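Local atomic coordinates of FAD:protein FMN transferase (Pseudomonas stutzeri ATCC 14405 = CCUG 16156, PDB entry 5MGY), a protein that probably transfers the FMN part of FAD onto a threonine of target proteins with the help of magnesium, and matures NosR for nitrous oxide reduction. Residues 22-27 against 40-45; 82-87 against 138-143; 103-108 against 131-136; 169-174 against 179-184; 245-250 against 277-282. All coordinates share one frame; numbering follows the deposited sequence.

Interaction 1: 22-27 against 40-45; sequences YTVKYV and GEVEAI. Unlike the reference sequence in segment 40-45: G40 (reference Ser), I45 (reference Leu).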
# COMPACT_ATOMS: atom_id res chain seq x y z
N TYR A 22 -6.55 -3.21 -12.16
CA TYR A 22 -6.85 -4.33 -11.27
C TYR A 22 -7.14 -5.61 -12.06
O TYR A 22 -7.50 -5.58 -13.24
CB TYR A 22 -8.02 -4.00 -10.32
CG TYR A 22 -9.35 -3.78 -11.01
CD1 TYR A 22 -9.77 -2.51 -11.35
CD2 TYR A 22 -10.20 -4.84 -11.30
CE1 TYR A 22 -11.00 -2.29 -11.96
CE2 TYR A 22 -11.43 -4.63 -11.91
CZ TYR A 22 -11.83 -3.36 -12.25
OH TYR A 22 -13.04 -3.14 -12.88
N THR A 23 -6.99 -6.73 -11.40
CA THR A 23 -7.33 -7.99 -11.98
C THR A 23 -7.82 -8.90 -10.87
O THR A 23 -7.16 -9.04 -9.85
CB THR A 23 -6.12 -8.61 -12.69
OG1 THR A 23 -5.77 -7.79 -13.81
CG2 THR A 23 -6.43 -10.03 -13.22
N VAL A 24 -8.97 -9.52 -11.09
CA VAL A 24 -9.52 -10.50 -10.20
C VAL A 24 -9.55 -11.81 -10.96
O VAL A 24 -9.90 -11.87 -12.12
CB VAL A 24 -10.95 -10.12 -9.79
CG1 VAL A 24 -11.59 -11.18 -8.89
CG2 VAL A 24 -10.94 -8.78 -9.06
N LYS A 25 -9.17 -12.86 -10.26
CA LYS A 25 -9.32 -14.19 -10.74
C LYS A 25 -9.97 -15.04 -9.67
O LYS A 25 -9.64 -14.92 -8.52
CB LYS A 25 -7.94 -14.76 -11.05
CG LYS A 25 -7.20 -14.10 -12.23
CD LYS A 25 -5.91 -14.85 -12.48
CE LYS A 25 -5.08 -14.16 -13.53
NZ LYS A 25 -3.87 -15.00 -13.85
N TYR A 26 -10.89 -15.90 -10.05
CA TYR A 26 -11.57 -16.73 -9.09
C TYR A 26 -12.13 -18.01 -9.67
O TYR A 26 -12.38 -18.10 -10.88
CB TYR A 26 -12.69 -15.95 -8.42
CG TYR A 26 -13.92 -15.71 -9.28
CD1 TYR A 26 -13.90 -14.77 -10.34
CD2 TYR A 26 -15.11 -16.38 -9.02
CE1 TYR A 26 -15.03 -14.55 -11.11
CE2 TYR A 26 -16.25 -16.16 -9.80
CZ TYR A 26 -16.20 -15.26 -10.84
OH TYR A 26 -17.32 -15.08 -11.57
N VAL A 27 -12.34 -18.97 -8.80
CA VAL A 27 -12.93 -20.22 -9.19
C VAL A 27 -14.40 -20.05 -9.01
O VAL A 27 -14.87 -19.68 -7.96
CB VAL A 27 -12.45 -21.37 -8.31
CG1 VAL A 27 -13.09 -22.68 -8.71
CG2 VAL A 27 -10.96 -21.51 -8.42
N GLY A 40 -19.01 -5.68 -11.33
CA GLY A 40 -19.77 -4.58 -10.76
C GLY A 40 -19.60 -4.40 -9.25
O GLY A 40 -19.61 -3.26 -8.80
N GLU A 41 -19.49 -5.48 -8.47
CA GLU A 41 -19.17 -5.35 -7.03
C GLU A 41 -17.77 -4.69 -6.78
O GLU A 41 -17.61 -3.85 -5.90
CB GLU A 41 -19.26 -6.72 -6.34
CG GLU A 41 -20.69 -7.25 -6.16
CD GLU A 41 -21.34 -6.85 -4.83
OE1 GLU A 41 -20.66 -6.36 -3.90
OE2 GLU A 41 -22.55 -7.10 -4.69
N VAL A 42 -16.81 -5.06 -7.63
CA VAL A 42 -15.49 -4.50 -7.53
C VAL A 42 -15.47 -3.04 -7.96
O VAL A 42 -14.68 -2.25 -7.44
CB VAL A 42 -14.41 -5.27 -8.35
CG1 VAL A 42 -13.08 -4.50 -8.40
CG2 VAL A 42 -14.13 -6.63 -7.74
N GLU A 43 -16.31 -2.69 -8.91
CA GLU A 43 -16.30 -1.32 -9.39
C GLU A 43 -16.97 -0.41 -8.40
O GLU A 43 -16.57 0.73 -8.25
CB GLU A 43 -16.97 -1.23 -10.73
CG GLU A 43 -16.35 -0.16 -11.62
CD GLU A 43 -15.16 -0.66 -12.41
OE1 GLU A 43 -14.13 0.02 -12.42
OE2 GLU A 43 -15.27 -1.73 -13.04
N ALA A 44 -17.97 -0.93 -7.73
CA ALA A 44 -18.69 -0.19 -6.72
C ALA A 44 -17.76 0.17 -5.60
O ALA A 44 -17.75 1.28 -5.16
CB ALA A 44 -19.83 -1.03 -6.16
N ILE A 45 -16.95 -0.78 -5.19
CA ILE A 45 -16.08 -0.61 -4.07
C ILE A 45 -15.06 0.44 -4.38
O ILE A 45 -14.73 1.24 -3.53
CB ILE A 45 -15.36 -1.93 -3.79
CG1 ILE A 45 -16.42 -2.96 -3.42
CG2 ILE A 45 -14.30 -1.78 -2.69
CD1 ILE A 45 -15.87 -4.36 -3.28
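Y22, on strand 21-28, and V42, on helix 35-53, make the close-packed half of this contact. The CG1 methyl of V42 lies over one face of the Y22 ring, 4.2 Å from its centroid and 22° off the ring normal, a CH-pi arrangement displaced toward the CE2 rim. The other V42 branch, CG2, meets V24 CG2 at 4.1 Å, so both methyls of one helical valine are used against the strand. Around these atoms H39 and L46 of the same helix also touch Y22, and V167 of helix 159-173 backs V42.

The looser, partly exposed side belongs to E43. Its chain bends at chi2 and brings the carboxylate to the edge of the ring, the two planes 58° apart. Y22 OH donates to E43 OE2 at 2.6 Å, approaching from 37° above the carboxylate plane. A phenylalanine in place of Y22 would lack the hydroxyl and would probably leave the E43 carboxylate without its donor and freer to turn.

One tyrosine thus joins strand to helix twice: its face serves the apolar interior, while its hydroxyl directs a carboxylate that probably carries charge at the more open border.

Interaction 2: 82-87 against 138-143; sequences ELVAAG and LSIDGD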
# COMPACT_ATOMS: atom_id res chain seq x y z
N GLU A 82 -11.91 4.03 9.77
CA GLU A 82 -11.24 2.74 9.80
C GLU A 82 -9.73 2.93 9.40
O GLU A 82 -8.84 2.46 10.08
CB GLU A 82 -11.96 1.71 8.88
CG GLU A 82 -11.63 0.24 9.20
CD GLU A 82 -12.02 -0.78 8.13
OE1 GLU A 82 -11.43 -1.92 8.09
OE2 GLU A 82 -12.94 -0.44 7.35
N LEU A 83 -9.48 3.67 8.35
CA LEU A 83 -8.16 3.80 7.84
C LEU A 83 -7.30 4.65 8.72
O LEU A 83 -6.10 4.40 8.82
CB LEU A 83 -8.17 4.41 6.43
CG LEU A 83 -8.68 3.55 5.28
CD1 LEU A 83 -8.06 4.07 4.02
CD2 LEU A 83 -8.31 2.10 5.38
N VAL A 84 -7.87 5.70 9.32
CA VAL A 84 -7.13 6.55 10.25
C VAL A 84 -6.68 5.71 11.39
O VAL A 84 -5.57 5.80 11.81
CB VAL A 84 -7.95 7.78 10.74
CG1 VAL A 84 -7.35 8.37 12.01
CG2 VAL A 84 -7.99 8.84 9.63
N ALA A 85 -7.56 4.87 11.88
CA ALA A 85 -7.24 4.01 12.99
C ALA A 85 -6.15 2.96 12.65
O ALA A 85 -5.16 2.80 13.40
CB ALA A 85 -8.52 3.34 13.45
N ALA A 86 -6.31 2.28 11.50
CA ALA A 86 -5.32 1.35 11.05
C ALA A 86 -4.00 2.06 10.91
O ALA A 86 -2.98 1.47 11.25
CB ALA A 86 -5.72 0.72 9.74
N GLY A 87 -4.04 3.31 10.42
CA GLY A 87 -2.84 4.12 10.21
C GLY A 87 -2.14 4.45 11.51
O GLY A 87 -0.92 4.54 11.58
N LEU A 138 -4.02 13.95 15.07
CA LEU A 138 -5.21 13.43 14.47
C LEU A 138 -5.87 12.55 15.49
O LEU A 138 -5.22 11.73 16.12
CB LEU A 138 -4.80 12.61 13.27
CG LEU A 138 -5.81 12.03 12.33
CD1 LEU A 138 -6.57 13.18 11.73
CD2 LEU A 138 -5.11 11.26 11.24
N SER A 139 -7.16 12.72 15.69
CA SER A 139 -7.89 11.86 16.63
C SER A 139 -9.33 11.60 16.17
O SER A 139 -9.92 12.32 15.35
CB SER A 139 -7.88 12.45 18.02
OG SER A 139 -8.43 13.76 18.05
N ILE A 140 -9.89 10.52 16.71
CA ILE A 140 -11.23 10.07 16.32
C ILE A 140 -12.12 10.29 17.52
O ILE A 140 -11.76 9.97 18.62
CB ILE A 140 -11.22 8.59 15.96
CG1 ILE A 140 -10.74 8.41 14.55
CG2 ILE A 140 -12.59 7.99 16.06
CD1 ILE A 140 -10.21 7.00 14.29
N ASP A 141 -13.29 10.84 17.30
CA ASP A 141 -14.21 11.11 18.39
C ASP A 141 -15.60 10.76 17.91
O ASP A 141 -16.20 11.47 17.10
CB ASP A 141 -14.18 12.56 18.80
CG ASP A 141 -14.89 12.78 20.07
OD1 ASP A 141 -14.21 12.79 21.10
OD2 ASP A 141 -16.10 12.95 20.08
N GLY A 142 -16.06 9.60 18.34
CA GLY A 142 -17.29 9.10 17.84
C GLY A 142 -17.16 8.96 16.35
O GLY A 142 -16.26 8.28 15.89
N ASP A 143 -18.03 9.61 15.61
CA ASP A 143 -18.04 9.54 14.18
C ASP A 143 -17.31 10.76 13.60
O ASP A 143 -17.41 11.03 12.40
CB ASP A 143 -19.48 9.46 13.68
CG ASP A 143 -20.35 10.76 14.03
OD1 ASP A 143 -20.35 11.23 15.23
OD2 ASP A 143 -21.02 11.31 13.10
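V84 of helix 78-93 packs on L138 and I140 of strand 138-141, an outer strand of a small three-stranded antiparallel sheet: a helix laid against one face of a sheet, the short axes running at 129° to each other. The strand residues L138 and I140 both direct their CB toward the helix, while S139 between them points away, as expected of an extended strand.

V84 can be followed outward. Its CB is 4.3 Å from I140 CD1, at the fringe of contact. From there CG1 stands opposite the backbone N (chi1 161°) and carries most of the load, meeting L138 CD2 at 3.7 Å, L138 CG at 4.0 Å and I140 CD1 at 3.9 Å. CG2, the second branch, finds L138 CD2 at 4.1 Å, so this leucine methyl is touched by both valine methyls. V84 and L138 reach for each other tip to tip, whereas V84 and I140 slide past one another in opposite directions.

Behind this group L145 of strand 144-147 touches all three side chains, and F155 adds to the cover of V84. The sheet itself is tied by the disulfide C73-C146, and C146 is also the backbone partner of S139. Burial falls off from V84 toward I140 and A85, both exposed. The magnesium ligand S157 has its side chain about 11 Å from that of V84. At the exposed border the last touch is methyl on methyl, A85 CB standing 4.1 Å from I140 CD1.

Interaction 3: 103-108 against 131-136; sequences EPLLNL and ALTGQQ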
# COMPACT_ATOMS: atom_id res chain seq x y z
N GLU A 103 0.67 15.20 3.34
CA GLU A 103 0.21 15.89 2.14
C GLU A 103 0.80 17.30 1.93
O GLU A 103 1.10 17.64 0.80
CB GLU A 103 -1.34 15.91 2.06
CG GLU A 103 -1.95 16.58 0.83
CD GLU A 103 -2.47 15.67 -0.28
OE1 GLU A 103 -1.96 14.56 -0.61
OE2 GLU A 103 -3.42 16.16 -0.92
N PRO A 104 1.00 18.08 3.01
CA PRO A 104 1.65 19.37 2.85
C PRO A 104 3.10 19.27 2.45
O PRO A 104 3.57 20.16 1.75
CB PRO A 104 1.54 20.01 4.23
CG PRO A 104 0.38 19.30 4.88
CD PRO A 104 0.53 17.88 4.39
N LEU A 105 3.81 18.24 2.85
CA LEU A 105 5.19 18.12 2.40
C LEU A 105 5.19 17.56 0.99
O LEU A 105 6.06 17.90 0.19
CB LEU A 105 6.02 17.24 3.32
CG LEU A 105 6.26 17.76 4.71
CD1 LEU A 105 6.70 16.62 5.60
CD2 LEU A 105 7.30 18.84 4.67
N LEU A 106 4.23 16.70 0.68
CA LEU A 106 4.10 16.22 -0.70
C LEU A 106 3.81 17.39 -1.67
O LEU A 106 4.55 17.59 -2.64
CB LEU A 106 3.03 15.09 -0.87
CG LEU A 106 3.20 13.70 -0.24
CD1 LEU A 106 1.91 12.87 -0.40
CD2 LEU A 106 4.44 12.98 -0.78
N ASN A 107 2.75 18.17 -1.42
CA ASN A 107 2.46 19.36 -2.24
C ASN A 107 3.58 20.37 -2.27
O ASN A 107 3.76 21.03 -3.27
CB ASN A 107 1.15 20.01 -1.82
CG ASN A 107 -0.08 19.18 -2.23
OD1 ASN A 107 -0.05 18.42 -3.19
ND2 ASN A 107 -1.16 19.32 -1.48
N LEU A 108 4.38 20.45 -1.21
CA LEU A 108 5.56 21.28 -1.22
C LEU A 108 6.62 20.76 -2.16
O LEU A 108 7.21 21.53 -2.89
CB LEU A 108 6.16 21.40 0.16
CG LEU A 108 7.31 22.38 0.18
CD1 LEU A 108 6.77 23.77 -0.08
CD2 LEU A 108 8.06 22.31 1.51
N ALA A 131 5.18 21.81 10.51
CA ALA A 131 4.27 22.20 11.62
C ALA A 131 2.79 21.91 11.33
O ALA A 131 2.04 21.80 12.27
CB ALA A 131 4.46 23.65 12.00
N LEU A 132 2.40 21.75 10.06
CA LEU A 132 1.07 21.22 9.67
C LEU A 132 0.96 19.69 9.56
O LEU A 132 -0.07 19.19 9.07
CB LEU A 132 0.61 21.82 8.32
CG LEU A 132 0.77 23.35 8.14
CD1 LEU A 132 0.35 23.86 6.74
CD2 LEU A 132 0.05 24.00 9.34
N THR A 133 2.00 18.98 10.00
CA THR A 133 2.02 17.53 9.91
C THR A 133 2.01 16.98 11.31
O THR A 133 2.10 17.75 12.27
CB THR A 133 3.22 16.98 9.13
OG1 THR A 133 4.42 17.26 9.84
CG2 THR A 133 3.35 17.58 7.76
N GLY A 134 1.84 15.66 11.38
CA GLY A 134 1.92 14.90 12.64
C GLY A 134 0.71 14.09 13.07
O GLY A 134 -0.18 14.63 13.69
N GLN A 135 0.73 12.79 12.81
CA GLN A 135 -0.28 11.78 13.27
C GLN A 135 -0.80 11.97 14.67
O GLN A 135 -1.96 11.72 14.96
CB GLN A 135 0.35 10.37 13.17
CG GLN A 135 -0.59 9.17 13.32
CD GLN A 135 -1.06 8.58 11.96
OE1 GLN A 135 -0.23 8.29 11.05
NE2 GLN A 135 -2.42 8.40 11.81
N GLN A 136 0.06 12.40 15.57
CA GLN A 136 -0.37 12.64 16.97
C GLN A 136 -1.44 13.69 17.10
O GLN A 136 -2.17 13.71 18.11
CB GLN A 136 0.81 13.04 17.89
CG GLN A 136 1.46 14.40 17.70
CD GLN A 136 2.48 14.47 16.58
OE1 GLN A 136 2.59 13.58 15.74
NE2 GLN A 136 3.24 15.56 16.56
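No aromatic ring or amide side chain takes part here; the ring that does is the puckered (C-gamma exo) pyrrolidine of P104, which meets L132 and T133 along its CG-CD side. CG lies 4.2 Å from the backbone oxygen L132 O and 4.3 Å from L132 CB. The neighbouring ring atom, P104 CD, is 4.4 Å from T133 CG2.

That same T133 methyl is shared with L105, whose CD1 comes within 4.1 Å of it, the two side chains crossing at about a right angle. The torsion of T133 explains the division of its branches: OG1 takes the place between backbone N and carbonyl carbon (chi1 66°), which turns CG2 toward helix 103-108 and lets the hydroxyl bond to R130 O in the preceding helix 123-131. L105 also rests on A129 and R130 of that helix, so the start of helix 103-108 is set against both the end of helix 123-131 and the loop leading on to strand 138-141.

With separations this wide, the join is loose van der Waals contact, mostly between methyl and methylene groups, and L132 O takes part as a distant neighbour of P104 CG. The polar end of T133 is answered within its own part of the chain.

Interaction 4: 169-174 against 179-184; sequences DRLKAL and YLVEIT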
# COMPACT_ATOMS: atom_id res chain seq x y z
N ASP A 169 -13.58 -9.50 1.11
CA ASP A 169 -14.71 -9.73 2.01
C ASP A 169 -15.98 -9.99 1.17
O ASP A 169 -16.79 -10.84 1.54
CB ASP A 169 -14.91 -8.56 2.98
CG ASP A 169 -13.74 -8.41 3.99
OD1 ASP A 169 -12.95 -9.36 4.20
OD2 ASP A 169 -13.59 -7.31 4.59
N ARG A 170 -16.10 -9.28 0.05
CA ARG A 170 -17.26 -9.39 -0.82
C ARG A 170 -17.36 -10.63 -1.62
O ARG A 170 -18.47 -11.09 -1.84
CB ARG A 170 -17.35 -8.24 -1.81
CG ARG A 170 -17.98 -7.01 -1.20
CD ARG A 170 -19.38 -7.22 -0.62
NE ARG A 170 -20.39 -7.62 -1.63
CZ ARG A 170 -21.61 -8.08 -1.32
NH1 ARG A 170 -21.96 -8.24 -0.04
NH2 ARG A 170 -22.48 -8.40 -2.29
N LEU A 171 -16.23 -11.11 -2.13
CA LEU A 171 -16.18 -12.39 -2.80
C LEU A 171 -16.51 -13.50 -1.82
O LEU A 171 -17.19 -14.43 -2.20
CB LEU A 171 -14.80 -12.66 -3.41
CG LEU A 171 -14.20 -11.69 -4.39
CD1 LEU A 171 -13.08 -12.41 -5.10
CD2 LEU A 171 -15.21 -11.19 -5.39
N LYS A 172 -16.01 -13.41 -0.58
CA LYS A 172 -16.33 -14.39 0.45
C LYS A 172 -17.79 -14.32 0.78
O LYS A 172 -18.45 -15.34 0.84
CB LYS A 172 -15.50 -14.23 1.71
CG LYS A 172 -14.11 -14.78 1.56
CD LYS A 172 -13.23 -14.62 2.80
CE LYS A 172 -11.82 -15.03 2.36
NZ LYS A 172 -10.89 -15.22 3.49
N ALA A 173 -18.31 -13.13 0.93
CA ALA A 173 -19.71 -12.99 1.30
C ALA A 173 -20.65 -13.60 0.21
O ALA A 173 -21.69 -14.19 0.53
CB ALA A 173 -20.04 -11.53 1.61
N LEU A 174 -20.24 -13.50 -1.04
CA LEU A 174 -20.93 -14.11 -2.17
C LEU A 174 -20.54 -15.56 -2.43
O LEU A 174 -20.77 -16.04 -3.52
CB LEU A 174 -20.66 -13.29 -3.43
CG LEU A 174 -21.19 -11.87 -3.46
CD1 LEU A 174 -20.84 -11.21 -4.77
CD2 LEU A 174 -22.69 -11.80 -3.26
N TYR A 179 -9.48 -17.54 -5.04
CA TYR A 179 -9.38 -16.25 -5.76
C TYR A 179 -7.95 -15.65 -5.70
O TYR A 179 -7.16 -16.01 -4.82
CB TYR A 179 -10.38 -15.23 -5.16
CG TYR A 179 -10.15 -15.06 -3.72
CD1 TYR A 179 -9.13 -14.25 -3.28
CD2 TYR A 179 -10.92 -15.73 -2.77
CE1 TYR A 179 -8.84 -14.11 -1.92
CE2 TYR A 179 -10.66 -15.60 -1.39
CZ TYR A 179 -9.60 -14.78 -0.97
OH TYR A 179 -9.24 -14.59 0.39
N LEU A 180 -7.63 -14.76 -6.64
CA LEU A 180 -6.40 -13.96 -6.61
C LEU A 180 -6.86 -12.60 -7.03
O LEU A 180 -7.28 -12.47 -8.16
CB LEU A 180 -5.35 -14.46 -7.63
CG LEU A 180 -4.21 -13.49 -8.07
CD1 LEU A 180 -3.35 -13.14 -6.90
CD2 LEU A 180 -3.29 -14.10 -9.11
N VAL A 181 -6.75 -11.61 -6.15
CA VAL A 181 -7.24 -10.26 -6.43
C VAL A 181 -6.05 -9.32 -6.49
O VAL A 181 -5.36 -9.23 -5.52
CB VAL A 181 -8.12 -9.81 -5.27
CG1 VAL A 181 -8.67 -8.46 -5.48
CG2 VAL A 181 -9.34 -10.62 -5.20
N GLU A 182 -5.82 -8.60 -7.58
CA GLU A 182 -4.70 -7.66 -7.62
C GLU A 182 -5.17 -6.24 -7.96
O GLU A 182 -5.79 -6.05 -8.99
CB GLU A 182 -3.64 -8.17 -8.59
CG GLU A 182 -2.56 -7.15 -9.03
CD GLU A 182 -2.87 -6.43 -10.38
OE1 GLU A 182 -2.68 -5.22 -10.55
OE2 GLU A 182 -3.35 -7.03 -11.34
N ILE A 183 -4.86 -5.25 -7.12
CA ILE A 183 -5.26 -3.85 -7.37
C ILE A 183 -3.99 -3.05 -7.36
O ILE A 183 -3.37 -2.94 -6.32
CB ILE A 183 -6.29 -3.36 -6.35
CG1 ILE A 183 -7.54 -4.26 -6.43
CG2 ILE A 183 -6.66 -1.89 -6.59
CD1 ILE A 183 -8.55 -4.07 -5.32
N THR A 184 -3.57 -2.53 -8.52
CA THR A 184 -2.34 -1.68 -8.69
C THR A 184 -1.15 -2.23 -7.98
O THR A 184 -0.43 -1.51 -7.30
CB THR A 184 -2.50 -0.21 -8.21
OG1 THR A 184 -2.41 -0.14 -6.80
CG2 THR A 184 -3.81 0.36 -8.65
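The last turns of helix 159-173 and the strand 179-183 are joined by a short loop through which the chain reverses, and the helix packs on the large antiparallel sheet, nearly antiparallel to the strand (153° between the short axes). L171 meets Y179 and V181; K172 meets Y179 with the end of its chain.

L171 supplies the apolar centre. Its CD1 sits 3.9 Å from Y179 CB and 4.1 Å from V181 CG2, filling the step between two strand residues that point the same way. L171 and V181 slide past each other in opposite directions.

K172 works beside it at the surface. Its chain runs extended beyond CG, crosses Y179 at about a right angle and brings CE to the ring edge, near the ring plane: CE is 3.3 Å from Y179 OH and 4.0 Å from Y179 CE2. NZ itself lies 3.6 Å from Y179 OH, but its firm partner is E190 on strand 186-190, in a salt bridge. The same carboxylate oxygen accepts a weak hydrogen bond from Y179 OH, so lysine and tyrosine converge on one glutamate, whose negative charge is likely to be favoured there.

Helix 35-53 closes in from another side, L38 touching L171. Strands 9-16 and 21-28, helices 35-53 and 159-173, then strands 179-183 and 186-190 follow in chain order, with further helices and a small three-stranded sheet inserted between the two helices, consistent with a T-fold-like beta-beta-alpha-alpha-beta-beta unit.

Interaction 5: 245-250 against 277-282; sequences LDPQSG and LMVLGP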
# COMPACT_ATOMS: atom_id res chain seq x y z
N LEU A 245 9.30 10.48 1.24
CA LEU A 245 9.77 11.48 2.21
C LEU A 245 9.94 10.88 3.58
O LEU A 245 9.10 10.09 3.98
CB LEU A 245 8.72 12.59 2.33
CG LEU A 245 8.45 13.35 1.03
CD1 LEU A 245 7.14 14.10 1.14
CD2 LEU A 245 9.60 14.30 0.76
N ASP A 246 10.98 11.27 4.31
CA ASP A 246 11.03 10.94 5.73
C ASP A 246 10.04 11.86 6.47
O ASP A 246 10.11 13.09 6.34
CB ASP A 246 12.42 11.08 6.32
CG ASP A 246 12.52 10.45 7.70
OD1 ASP A 246 13.20 9.40 7.82
OD2 ASP A 246 11.89 10.97 8.64
N PRO A 247 9.10 11.27 7.23
CA PRO A 247 8.17 12.06 8.06
C PRO A 247 8.88 12.92 9.05
O PRO A 247 8.46 14.05 9.24
CB PRO A 247 7.36 11.00 8.84
CG PRO A 247 7.72 9.68 8.27
CD PRO A 247 8.63 9.89 7.08
N GLN A 248 9.92 12.36 9.69
CA GLN A 248 10.71 13.06 10.69
C GLN A 248 11.51 14.25 10.09
O GLN A 248 11.38 15.37 10.55
CB GLN A 248 11.62 12.09 11.44
CG GLN A 248 12.94 12.68 11.91
CD GLN A 248 14.08 11.70 11.78
OE1 GLN A 248 14.20 10.83 12.60
NE2 GLN A 248 14.92 11.86 10.79
N SER A 249 12.34 14.01 9.09
CA SER A 249 12.96 15.15 8.39
C SER A 249 12.00 15.54 7.29
O SER A 249 11.22 14.73 6.84
CB SER A 249 14.30 14.74 7.80
OG SER A 249 14.08 13.75 6.81
N GLY A 250 12.03 16.76 6.81
CA GLY A 250 11.10 17.11 5.75
C GLY A 250 11.45 16.55 4.38
O GLY A 250 10.57 16.47 3.51
N LEU A 277 8.90 0.49 5.55
CA LEU A 277 10.20 -0.12 5.34
C LEU A 277 10.98 0.66 4.31
O LEU A 277 12.16 0.86 4.49
CB LEU A 277 10.07 -1.60 4.94
CG LEU A 277 9.56 -2.44 6.09
CD1 LEU A 277 9.58 -3.91 5.72
CD2 LEU A 277 10.38 -2.20 7.37
N MET A 278 10.32 1.13 3.26
CA MET A 278 10.98 1.93 2.24
C MET A 278 11.34 3.33 2.77
O MET A 278 12.27 3.97 2.26
CB MET A 278 10.09 2.05 1.01
CG MET A 278 10.53 3.07 -0.03
SD MET A 278 12.12 2.76 -0.81
CE MET A 278 11.69 1.48 -1.95
N VAL A 279 10.58 3.84 3.74
CA VAL A 279 10.98 5.05 4.37
C VAL A 279 12.26 4.73 5.09
O VAL A 279 13.24 5.42 4.90
CB VAL A 279 9.89 5.61 5.33
CG1 VAL A 279 10.45 6.70 6.28
CG2 VAL A 279 8.69 6.09 4.50
N LEU A 280 12.26 3.68 5.88
CA LEU A 280 13.31 3.44 6.88
C LEU A 280 14.67 3.16 6.24
O LEU A 280 15.71 3.58 6.76
CB LEU A 280 12.94 2.27 7.86
CG LEU A 280 12.00 2.63 9.01
CD1 LEU A 280 11.56 1.37 9.74
CD2 LEU A 280 12.65 3.64 9.95
N GLY A 281 14.62 2.49 5.10
CA GLY A 281 15.79 2.04 4.38
C GLY A 281 16.30 0.65 4.72
O GLY A 281 15.82 0.02 5.68
N PRO A 282 17.31 0.19 3.96
CA PRO A 282 17.88 -1.19 4.14
C PRO A 282 18.30 -1.57 5.58
O PRO A 282 18.00 -2.68 6.03
CB PRO A 282 19.07 -1.24 3.17
CG PRO A 282 19.06 0.07 2.41
CD PRO A 282 18.22 1.04 3.18
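The backbone of loop 245-250 approaches helix 267-292 most closely where D246 CA lies 6.0 Å from V279 CA, and V279 is the helix residue that carries the contact. Its CG1, opposite the backbone N (chi1 165°), touches P247 CD at 3.8 Å and lies 4.2 Å from D246 OD1. Its CG2 faces the backbone oxygen L245 O at 4.1 Å. Two methyls thus span three successive loop residues.

D246 is turned to serve both sides. While OD1 lies toward V279, OD2 accepts S249 N at 3.1 Å with an N-H...O angle of 149°, coming from above the carboxylate plane, consistent with an Asx motif, although S249 is poorly ordered and its place is less sure. A weak bond from Q248 N ends on the same oxygen. An alanine at D246 would probably leave S249 N and Q248 N without this acceptor and the turn less firmly held.

T275, a magnesium ligand one turn earlier in the helix, has its side chain about 5 Å from that of V279, and the V279 side chain is about 9 Å from the magnesium ion. On the loop's other side L245 packs on L105 and L106 of helix 103-108, while L277 of helix 267-292 leans on strands 257-264 and 295-301.

Overall arrangement
Interactions 1 and 4 are the buried pair: their centres are about 6 Å apart, their strands 21-28 and 179-183 are neighbours in the large sheet, and the E41-R170 salt bridge joins their helices. Both set a tyrosine amid aliphatic groups, but in interaction 1 the hydroxyl bonds E43 across the contact, whereas in interaction 4 it has a weak bond to E190 on the next strand. Only interaction 1 has a hydrogen bond between its segments; interactions 2, 3 and 5 are partly buried and chiefly apolar. Interaction 3 is nested in the chain loop closed by interaction 2 and touches interaction 5, where L106 CD2 meets L245 CD1 at 3.5 Å. Of the five, interaction 5 stands near the magnesium site.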